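Local coordinates for protein 2,3-dihydroxybenzoate-AMP ligase (Bacillus subtilis, PDB 1MDB) that belongs to the ANL superfamily of AMP-binding enzymes, with a large AMP-binding region followed by a smaller C-terminal domain, at residues H109-E119 against Y137-L148; Y209-V217 against K355-S363. All coordinates share one frame; numbering follows the deposited sequence.

Contact 1: H109-E119 against Y137-L148; sequences HRSSEITYFCE and YRSLARQVQSKL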
loop_
_atom_site.group_PDB
_atom_site.type_symbol
_atom_site.label_atom_id
_atom_site.label_comp_id
_atom_site.label_asym_id
_atom_site.label_seq_id
_atom_site.Cartn_x
_atom_site.Cartn_y
_atom_site.Cartn_z
ATOM N N HIS A 109 -10.584 -7.482 5.082
ATOM C CA HIS A 109 -11.559 -7.987 4.124
ATOM C C HIS A 109 -12.510 -8.999 4.759
ATOM O O HIS A 109 -12.145 -9.723 5.683
ATOM C CB HIS A 109 -10.839 -8.587 2.914
ATOM C CG HIS A 109 -10.199 -7.554 2.043
ATOM N ND1 HIS A 109 -9.072 -7.803 1.288
ATOM C CD2 HIS A 109 -10.511 -6.253 1.836
ATOM C CE1 HIS A 109 -8.715 -6.698 0.658
ATOM N NE2 HIS A 109 -9.570 -5.743 0.974
ATOM N N ARG A 110 -13.738 -9.028 4.269
ATOM C CA ARG A 110 -14.731 -9.938 4.810
ATOM C C ARG A 110 -15.311 -10.816 3.704
ATOM O O ARG A 110 -14.826 -10.785 2.571
ATOM C CB ARG A 110 -15.810 -9.135 5.548
ATOM C CG ARG A 110 -15.269 -8.404 6.798
ATOM C CD ARG A 110 -14.751 -9.392 7.843
ATOM N NE ARG A 110 -14.204 -8.757 9.043
ATOM C CZ ARG A 110 -12.905 -8.606 9.300
ATOM N NH1 ARG A 110 -11.988 -9.039 8.440
ATOM N NH2 ARG A 110 -12.516 -8.038 10.434
ATOM N N SER A 111 -16.337 -11.600 4.029
ATOM C CA SER A 111 -16.916 -12.534 3.069
ATOM C C SER A 111 -17.254 -11.979 1.692
ATOM O O SER A 111 -17.025 -12.644 0.690
ATOM C CB SER A 111 -18.156 -13.199 3.663
ATOM O OG SER A 111 -19.229 -12.289 3.717
ATOM N N SER A 112 -17.797 -10.773 1.629
ATOM C CA SER A 112 -18.144 -10.203 0.340
ATOM C C SER A 112 -16.904 -10.038 -0.548
ATOM O O SER A 112 -16.904 -10.478 -1.699
ATOM C CB SER A 112 -18.846 -8.861 0.527
ATOM O OG SER A 112 -19.789 -8.658 -0.508
ATOM N N GLU A 113 -15.850 -9.415 -0.026
ATOM C CA GLU A 113 -14.637 -9.239 -0.821
ATOM C C GLU A 113 -13.897 -10.567 -1.023
ATOM O O GLU A 113 -13.455 -10.863 -2.129
ATOM C CB GLU A 113 -13.695 -8.227 -0.168
ATOM C CG GLU A 113 -14.281 -6.836 -0.047
ATOM C CD GLU A 113 -14.515 -6.442 1.388
ATOM O OE1 GLU A 113 -15.017 -7.281 2.171
ATOM O OE2 GLU A 113 -14.198 -5.287 1.728
ATOM N N ILE A 114 -13.768 -11.368 0.034
ATOM C CA ILE A 114 -13.064 -12.648 -0.089
ATOM C C ILE A 114 -13.761 -13.582 -1.083
ATOM O O ILE A 114 -13.113 -14.174 -1.953
ATOM C CB ILE A 114 -12.918 -13.362 1.276
ATOM C CG1 ILE A 114 -12.092 -12.494 2.231
ATOM C CG2 ILE A 114 -12.227 -14.711 1.092
ATOM C CD1 ILE A 114 -10.718 -12.071 1.680
ATOM N N THR A 115 -15.079 -13.714 -0.961
ATOM C CA THR A 115 -15.835 -14.564 -1.882
ATOM C C THR A 115 -15.566 -14.117 -3.325
ATOM O O THR A 115 -15.412 -14.936 -4.226
ATOM C CB THR A 115 -17.354 -14.495 -1.579
ATOM O OG1 THR A 115 -17.585 -14.988 -0.258
ATOM C CG2 THR A 115 -18.151 -15.346 -2.563
ATOM N N TYR A 116 -15.499 -12.808 -3.530
ATOM C CA TYR A 116 -15.229 -12.257 -4.849
ATOM C C TYR A 116 -13.836 -12.675 -5.325
ATOM O O TYR A 116 -13.679 -13.217 -6.423
ATOM C CB TYR A 116 -15.331 -10.736 -4.795
ATOM C CG TYR A 116 -14.851 -10.050 -6.051
ATOM C CD1 TYR A 116 -15.504 -10.245 -7.265
ATOM C CD2 TYR A 116 -13.738 -9.216 -6.027
ATOM C CE1 TYR A 116 -15.060 -9.626 -8.423
ATOM C CE2 TYR A 116 -13.284 -8.590 -7.177
ATOM C CZ TYR A 116 -13.948 -8.801 -8.371
ATOM O OH TYR A 116 -13.497 -8.199 -9.522
ATOM N N PHE A 117 -12.825 -12.429 -4.492
ATOM C CA PHE A 117 -11.452 -12.799 -4.837
ATOM C C PHE A 117 -11.331 -14.291 -5.176
ATOM O O PHE A 117 -10.618 -14.665 -6.110
ATOM C CB PHE A 117 -10.502 -12.485 -3.668
ATOM C CG PHE A 117 -10.481 -11.032 -3.253
ATOM C CD1 PHE A 117 -10.022 -10.669 -1.989
ATOM C CD2 PHE A 117 -10.903 -10.028 -4.118
ATOM C CE1 PHE A 117 -9.986 -9.327 -1.590
ATOM C CE2 PHE A 117 -10.870 -8.687 -3.729
ATOM C CZ PHE A 117 -10.411 -8.336 -2.464
ATOM N N CYS A 118 -12.014 -15.141 -4.410
ATOM C CA CYS A 118 -11.941 -16.585 -4.625
ATOM C C CYS A 118 -12.641 -17.019 -5.908
ATOM O O CYS A 118 -12.156 -17.907 -6.618
ATOM C CB CYS A 118 -12.531 -17.342 -3.424
ATOM S SG CYS A 118 -11.528 -17.280 -1.904
ATOM N N GLU A 119 -13.781 -16.398 -6.203
ATOM C CA GLU A 119 -14.538 -16.716 -7.417
ATOM C C GLU A 119 -13.775 -16.238 -8.647
ATOM O O GLU A 119 -13.379 -17.022 -9.501
ATOM C CB GLU A 119 -15.893 -16.015 -7.401
ATOM C CG GLU A 119 -17.087 -16.905 -7.156
ATOM C CD GLU A 119 -18.389 -16.152 -7.350
ATOM O OE1 GLU A 119 -18.650 -15.704 -8.487
ATOM O OE2 GLU A 119 -19.147 -15.997 -6.371
ATOM N N TYR A 137 -11.107 -15.742 11.904
ATOM C CA TYR A 137 -11.189 -15.912 10.460
ATOM C C TYR A 137 -11.758 -17.236 9.971
ATOM O O TYR A 137 -12.080 -17.367 8.787
ATOM C CB TYR A 137 -9.822 -15.635 9.816
ATOM C CG TYR A 137 -9.398 -14.172 9.901
ATOM C CD1 TYR A 137 -8.946 -13.620 11.107
ATOM C CD2 TYR A 137 -9.487 -13.335 8.788
ATOM C CE1 TYR A 137 -8.598 -12.266 11.200
ATOM C CE2 TYR A 137 -9.146 -11.986 8.868
ATOM C CZ TYR A 137 -8.704 -11.458 10.079
ATOM O OH TYR A 137 -8.389 -10.122 10.173
ATOM N N ARG A 138 -11.893 -18.221 10.858
ATOM C CA ARG A 138 -12.479 -19.490 10.432
ATOM C C ARG A 138 -13.966 -19.284 10.193
ATOM O O ARG A 138 -14.565 -19.957 9.358
ATOM C CB ARG A 138 -12.311 -20.583 11.481
ATOM C CG ARG A 138 -10.945 -20.693 12.082
ATOM C CD ARG A 138 -11.093 -20.344 13.535
ATOM N NE ARG A 138 -9.933 -20.704 14.320
ATOM C CZ ARG A 138 -9.915 -20.676 15.643
ATOM N NH1 ARG A 138 -11.000 -20.298 16.315
ATOM N NH2 ARG A 138 -8.825 -21.058 16.289
ATOM N N SER A 139 -14.570 -18.363 10.938
ATOM C CA SER A 139 -15.989 -18.096 10.765
ATOM C C SER A 139 -16.141 -17.413 9.411
ATOM O O SER A 139 -17.134 -17.610 8.715
ATOM C CB SER A 139 -16.530 -17.204 11.901
ATOM O OG SER A 139 -15.929 -15.921 11.877
ATOM N N LEU A 140 -15.149 -16.611 9.034
ATOM C CA LEU A 140 -15.181 -15.956 7.730
ATOM C C LEU A 140 -15.032 -17.077 6.686
ATOM O O LEU A 140 -15.737 -17.101 5.680
ATOM C CB LEU A 140 -14.027 -14.949 7.602
ATOM C CG LEU A 140 -13.784 -14.346 6.209
ATOM C CD1 LEU A 140 -15.076 -13.739 5.682
ATOM C CD2 LEU A 140 -12.662 -13.288 6.268
ATOM N N ALA A 141 -14.122 -18.014 6.942
ATOM C CA ALA A 141 -13.921 -19.137 6.017
ATOM C C ALA A 141 -15.241 -19.885 5.828
ATOM O O ALA A 141 -15.614 -20.241 4.707
ATOM C CB ALA A 141 -12.852 -20.094 6.565
ATOM N N ARG A 142 -15.952 -20.117 6.931
ATOM C CA ARG A 142 -17.219 -20.826 6.863
ATOM C C ARG A 142 -18.201 -20.062 6.005
ATOM O O ARG A 142 -18.949 -20.657 5.231
ATOM C CB ARG A 142 -17.793 -21.048 8.263
ATOM C CG ARG A 142 -16.917 -21.953 9.113
ATOM C CD ARG A 142 -17.551 -22.329 10.438
ATOM N NE ARG A 142 -16.593 -23.076 11.239
ATOM C CZ ARG A 142 -15.798 -22.530 12.152
ATOM N NH1 ARG A 142 -15.857 -21.227 12.403
ATOM N NH2 ARG A 142 -14.908 -23.279 12.778
ATOM N N GLN A 143 -18.200 -18.741 6.135
ATOM C CA GLN A 143 -19.095 -17.923 5.335
ATOM C C GLN A 143 -18.714 -18.053 3.866
ATOM O O GLN A 143 -19.576 -18.202 2.992
ATOM C CB GLN A 143 -19.014 -16.459 5.785
ATOM C CG GLN A 143 -19.715 -16.215 7.108
ATOM C CD GLN A 143 -19.528 -14.811 7.636
ATOM O OE1 GLN A 143 -20.395 -14.281 8.333
ATOM N NE2 GLN A 143 -18.391 -14.204 7.324
ATOM N N VAL A 144 -17.416 -18.014 3.586
ATOM C CA VAL A 144 -16.976 -18.128 2.204
ATOM C C VAL A 144 -17.366 -19.476 1.585
ATOM O O VAL A 144 -17.971 -19.497 0.512
ATOM C CB VAL A 144 -15.455 -17.894 2.078
ATOM C CG1 VAL A 144 -15.024 -18.020 0.623
ATOM C CG2 VAL A 144 -15.111 -16.498 2.598
ATOM N N GLN A 145 -17.053 -20.589 2.259
ATOM C CA GLN A 145 -17.397 -21.910 1.723
ATOM C C GLN A 145 -18.887 -22.072 1.431
ATOM O O GLN A 145 -19.262 -22.684 0.426
ATOM C CB GLN A 145 -16.973 -23.043 2.670
ATOM C CG GLN A 145 -15.493 -23.359 2.695
ATOM C CD GLN A 145 -15.213 -24.774 3.206
ATOM O OE1 GLN A 145 -15.927 -25.285 4.067
ATOM N NE2 GLN A 145 -14.161 -25.402 2.681
ATOM N N SER A 146 -19.740 -21.537 2.304
ATOM C CA SER A 146 -21.178 -21.661 2.079
ATOM C C SER A 146 -21.575 -20.924 0.797
ATOM O O SER A 146 -22.637 -21.176 0.221
ATOM C CB SER A 146 -21.974 -21.139 3.290
ATOM O OG SER A 146 -21.795 -19.754 3.501
ATOM N N LYS A 147 -20.720 -20.013 0.345
ATOM C CA LYS A 147 -20.993 -19.301 -0.893
ATOM C C LYS A 147 -20.245 -19.999 -2.027
ATOM O O LYS A 147 -20.671 -19.954 -3.178
ATOM C CB LYS A 147 -20.553 -17.838 -0.801
ATOM C CG LYS A 147 -21.520 -16.936 -0.056
ATOM C CD LYS A 147 -20.933 -15.543 0.117
ATOM C CE LYS A 147 -21.824 -14.656 0.978
ATOM N NZ LYS A 147 -21.159 -13.355 1.283
ATOM N N LEU A 148 -19.132 -20.649 -1.695
ATOM C CA LEU A 148 -18.332 -21.351 -2.700
ATOM C C LEU A 148 -17.960 -22.754 -2.222
ATOM O O LEU A 148 -16.841 -22.988 -1.770
ATOM C CB LEU A 148 -17.054 -20.560 -3.012
ATOM C CG LEU A 148 -17.205 -19.101 -3.460
ATOM C CD1 LEU A 148 -15.828 -18.489 -3.663
ATOM C CD2 LEU A 148 -18.013 -19.028 -4.743
#

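Contact 2: Y209-V217 against K355-S363; sequences YSLKRSVEV and KPMSPYDES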
loop_
_atom_site.group_PDB
_atom_site.type_symbol
_atom_site.label_atom_id
_atom_site.label_comp_id
_atom_site.label_asym_id
_atom_site.label_seq_id
_atom_site.Cartn_x
_atom_site.Cartn_y
_atom_site.Cartn_z
ATOM N N TYR A 209 12.523 -5.898 -9.813
ATOM C CA TYR A 209 13.173 -4.656 -10.231
ATOM C C TYR A 209 12.682 -3.517 -9.331
ATOM O O TYR A 209 13.482 -2.702 -8.852
ATOM C CB TYR A 209 12.852 -4.310 -11.684
ATOM C CG TYR A 209 13.401 -2.962 -12.088
ATOM C CD1 TYR A 209 14.775 -2.709 -12.042
ATOM C CD2 TYR A 209 12.550 -1.922 -12.475
ATOM C CE1 TYR A 209 15.288 -1.456 -12.367
ATOM C CE2 TYR A 209 13.056 -0.658 -12.807
ATOM C CZ TYR A 209 14.426 -0.434 -12.748
ATOM O OH TYR A 209 14.940 0.807 -13.058
ATOM N N SER A 210 11.369 -3.453 -9.098
ATOM C CA SER A 210 10.817 -2.406 -8.233
ATOM C C SER A 210 11.450 -2.492 -6.839
ATOM O O SER A 210 11.654 -1.470 -6.182
ATOM C CB SER A 210 9.292 -2.534 -8.117
ATOM O OG SER A 210 8.923 -3.452 -7.098
ATOM N N LEU A 211 11.753 -3.711 -6.386
ATOM C CA LEU A 211 12.382 -3.900 -5.080
ATOM C C LEU A 211 13.841 -3.397 -5.084
ATOM O O LEU A 211 14.287 -2.743 -4.136
ATOM C CB LEU A 211 12.343 -5.385 -4.683
ATOM C CG LEU A 211 10.961 -6.017 -4.460
ATOM C CD1 LEU A 211 11.112 -7.510 -4.169
ATOM C CD2 LEU A 211 10.253 -5.318 -3.296
ATOM N N LYS A 212 14.575 -3.695 -6.152
ATOM C CA LYS A 212 15.968 -3.271 -6.267
ATOM C C LYS A 212 16.093 -1.755 -6.294
ATOM O O LYS A 212 17.001 -1.192 -5.690
ATOM C CB LYS A 212 16.611 -3.840 -7.537
ATOM C CG LYS A 212 18.139 -3.790 -7.507
ATOM C CD LYS A 212 18.760 -4.023 -8.880
ATOM C CE LYS A 212 18.614 -2.793 -9.758
ATOM N NZ LYS A 212 19.255 -2.965 -11.099
ATOM N N ARG A 213 15.193 -1.085 -7.005
ATOM C CA ARG A 213 15.245 0.370 -7.068
ATOM C C ARG A 213 14.868 0.981 -5.720
ATOM O O ARG A 213 15.496 1.941 -5.275
ATOM C CB ARG A 213 14.320 0.892 -8.167
ATOM C CG ARG A 213 14.965 0.980 -9.543
ATOM C CD ARG A 213 15.706 2.310 -9.741
ATOM N NE ARG A 213 17.003 2.363 -9.070
ATOM C CZ ARG A 213 17.593 3.490 -8.680
ATOM N NH1 ARG A 213 16.999 4.657 -8.890
ATOM N NH2 ARG A 213 18.779 3.454 -8.084
ATOM N N SER A 214 13.854 0.420 -5.065
ATOM C CA SER A 214 13.431 0.927 -3.761
ATOM C C SER A 214 14.568 0.762 -2.757
ATOM O O SER A 214 14.773 1.614 -1.906
ATOM C CB SER A 214 12.192 0.173 -3.267
ATOM O OG SER A 214 11.109 0.323 -4.171
ATOM N N VAL A 215 15.291 -0.348 -2.851
ATOM C CA VAL A 215 16.415 -0.602 -1.962
ATOM C C VAL A 215 17.488 0.482 -2.151
ATOM O O VAL A 215 17.963 1.096 -1.186
ATOM C CB VAL A 215 17.040 -1.994 -2.240
ATOM C CG1 VAL A 215 18.433 -2.069 -1.631
ATOM C CG2 VAL A 215 16.157 -3.092 -1.644
ATOM N N GLU A 216 17.859 0.714 -3.400
ATOM C CA GLU A 216 18.862 1.721 -3.714
ATOM C C GLU A 216 18.393 3.120 -3.317
ATOM O O GLU A 216 19.107 3.840 -2.621
ATOM C CB GLU A 216 19.195 1.660 -5.202
ATOM C CG GLU A 216 19.881 0.361 -5.598
ATOM C CD GLU A 216 19.951 0.163 -7.094
ATOM O OE1 GLU A 216 20.600 -0.805 -7.536
ATOM O OE2 GLU A 216 19.351 0.970 -7.834
ATOM N N VAL A 217 17.188 3.500 -3.734
ATOM C CA VAL A 217 16.661 4.822 -3.388
ATOM C C VAL A 217 16.467 5.017 -1.880
ATOM O O VAL A 217 16.570 6.133 -1.385
ATOM C CB VAL A 217 15.300 5.097 -4.077
ATOM C CG1 VAL A 217 14.761 6.454 -3.644
ATOM C CG2 VAL A 217 15.459 5.065 -5.576
ATOM N N LYS A 355 9.939 11.799 -6.820
ATOM C CA LYS A 355 10.078 11.682 -8.274
ATOM C C LYS A 355 10.249 10.201 -8.604
ATOM O O LYS A 355 10.725 9.435 -7.775
ATOM C CB LYS A 355 11.296 12.481 -8.774
ATOM C CG LYS A 355 12.643 12.003 -8.246
ATOM C CD LYS A 355 13.801 12.852 -8.784
ATOM C CE LYS A 355 15.142 12.399 -8.191
ATOM N NZ LYS A 355 16.289 13.311 -8.508
ATOM N N PRO A 356 9.857 9.773 -9.816
ATOM C CA PRO A 356 9.994 8.356 -10.179
ATOM C C PRO A 356 11.292 7.718 -9.698
ATOM O O PRO A 356 12.361 8.323 -9.787
ATOM C CB PRO A 356 9.876 8.382 -11.694
ATOM C CG PRO A 356 8.862 9.470 -11.904
ATOM C CD PRO A 356 9.309 10.553 -10.942
ATOM N N MET A 357 11.196 6.493 -9.188
ATOM C CA MET A 357 12.375 5.794 -8.686
ATOM C C MET A 357 13.227 5.179 -9.793
ATOM O O MET A 357 14.411 4.913 -9.588
ATOM C CB MET A 357 11.974 4.700 -7.685
ATOM C CG MET A 357 11.400 3.426 -8.292
ATOM S SD MET A 357 11.190 2.129 -7.014
ATOM C CE MET A 357 9.796 1.146 -7.685
ATOM N N SER A 358 12.634 4.959 -10.961
ATOM C CA SER A 358 13.355 4.364 -12.083
ATOM C C SER A 358 13.670 5.367 -13.180
ATOM O O SER A 358 12.868 6.251 -13.469
ATOM C CB SER A 358 12.542 3.225 -12.692
ATOM O OG SER A 358 13.131 2.776 -13.901
ATOM N N PRO A 359 14.849 5.237 -13.811
ATOM C CA PRO A 359 15.259 6.143 -14.889
ATOM C C PRO A 359 14.371 5.907 -16.103
ATOM O O PRO A 359 14.272 6.756 -16.988
ATOM C CB PRO A 359 16.701 5.721 -15.172
ATOM C CG PRO A 359 17.153 5.117 -13.878
ATOM C CD PRO A 359 15.947 4.319 -13.464
ATOM N N TYR A 360 13.727 4.744 -16.136
ATOM C CA TYR A 360 12.870 4.395 -17.254
ATOM C C TYR A 360 11.377 4.622 -17.020
ATOM O O TYR A 360 10.558 4.303 -17.884
ATOM C CB TYR A 360 13.133 2.948 -17.673
ATOM C CG TYR A 360 14.591 2.673 -17.978
ATOM C CD1 TYR A 360 15.474 2.284 -16.970
ATOM C CD2 TYR A 360 15.095 2.824 -19.272
ATOM C CE1 TYR A 360 16.823 2.046 -17.240
ATOM C CE2 TYR A 360 16.441 2.591 -19.554
ATOM C CZ TYR A 360 17.300 2.203 -18.533
ATOM O OH TYR A 360 18.632 1.970 -18.799
ATOM N N ASP A 361 11.022 5.161 -15.853
ATOM C CA ASP A 361 9.623 5.466 -15.556
ATOM C C ASP A 361 9.233 6.673 -16.411
ATOM O O ASP A 361 9.907 7.696 -16.386
ATOM C CB ASP A 361 9.429 5.840 -14.077
ATOM C CG ASP A 361 9.197 4.628 -13.177
ATOM O OD1 ASP A 361 8.411 3.742 -13.562
ATOM O OD2 ASP A 361 9.790 4.575 -12.076
ATOM N N GLU A 362 8.156 6.547 -17.172
ATOM C CA GLU A 362 7.681 7.643 -18.006
ATOM C C GLU A 362 6.431 8.259 -17.386
ATOM O O GLU A 362 5.471 7.551 -17.073
ATOM C CB GLU A 362 7.344 7.135 -19.403
ATOM C CG GLU A 362 8.539 6.903 -20.291
ATOM C CD GLU A 362 8.155 6.189 -21.565
ATOM O OE1 GLU A 362 8.036 4.944 -21.538
ATOM O OE2 GLU A 362 7.956 6.877 -22.591
ATOM N N SER A 363 6.444 9.575 -17.211
ATOM C CA SER A 363 5.308 10.272 -16.640
ATOM C C SER A 363 4.784 11.361 -17.569
ATOM O O SER A 363 5.553 12.067 -18.221
ATOM C CB SER A 363 5.690 10.895 -15.293
ATOM O OG SER A 363 5.850 9.900 -14.295
#

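Contact 1: H109-E119 against Y137-L148
K147 reaches across T115 to S111, so one long side chain runs along the outer edge of this helix pair. Its CB lies 3.9 Å from T115 CG2. CD passes 3.4 Å from T115 OG1 and also meets CG2. NZ ends 3.3 Å from S111 OG in a weak hydrogen bond. The chain is extended beyond CG (chi2 174°), which carries the ammonium a full helical turn along helix 111-120. T115 OG1 has its own partner, S111 O, at 2.6 Å. That carbonyl also accepts T115 N, from the opposite face of its plane. Deeper in, V144 is a knob in a hole formed by S111, I114, T115 and C118, with its CG2 3.7 Å from I114 CG2. L140 sets CD1 against S111 and CD2 against H109 O and I114 CG1. L148 presses CD1 tightly on C118 CB, at 3.5 Å. The helix axes cross at -53°. These helices belong to two successive beta-alpha-beta crossovers, and I114 and L140 both touch Y126 on strand 125-132. Since the one cross-pair hydrogen bond is weak, cohesion rests mainly on apolar packing. T115 OG1 sits inside, satisfied by S111 O; the charged ends of K147 and E119 lie at the rim.

Contact 2: Y209-V217 against K355-S363
S358 OG is gripped by two groups: Y209 OH at 2.8 Å and the backbone N of Y360 at 3.0 Å. The second bond makes an ST turn, set inside the type I turn from S358 to D361. With OG anti to the backbone N (chi1 171°), the hydroxyl lies between the Y209 hydroxyl and the backbone N of Y360. It meets the Y209 ring at its edge, in plane. R213 makes the other polar link. Its NH1 donates to M357 O over 2.7 Å, nearly in line with the C=O bond (171°). Bends at chi2 and chi3 fold the arginine back, so that NE and NH2 together hold E216 OE2 side-on. The thioether of M357 lies along the helix. Its SD is 3.6 Å from R213 CB and 3.4 Å from S214 OG, and its CE rests 3.5 Å from S210 O. S214 OG is itself bonded to S210 O and to Y339 OH. M357 also touches V337, which lines the 2,3-dihydroxy-benzoic acid pocket, so M357 probably belongs to its second shell. E216 probably balances the charge of R213, while M357 O takes an N-H of NH1, and the loop backbone is held by directed bonds as well as by packing.

The two contacts share no element, and their nearest atoms are about 19 Å apart. They lie on opposite sides of the chain's centre, both within the AMP-binding region. Contact 1 is partly buried and local: neighbouring helices pack beside the six-stranded sheet, with exposed residues at the rim. Contact 2 is more buried and joins parts far apart in sequence. It ties helix 204-218 to the loop between strand 355-356, at the edge of the nine-stranded sheet, and strand 362-366 of the four-stranded sheet. Its chemistry differs accordingly. Helix against helix relies on aliphatic interlocking, whereas helix against loop adds short hydrogen bonds to a carbonyl and a hydroxyl to the packing of a methionine. Contact 2 also lies closer to the bound 2,3-dihydroxy-benzoic acid.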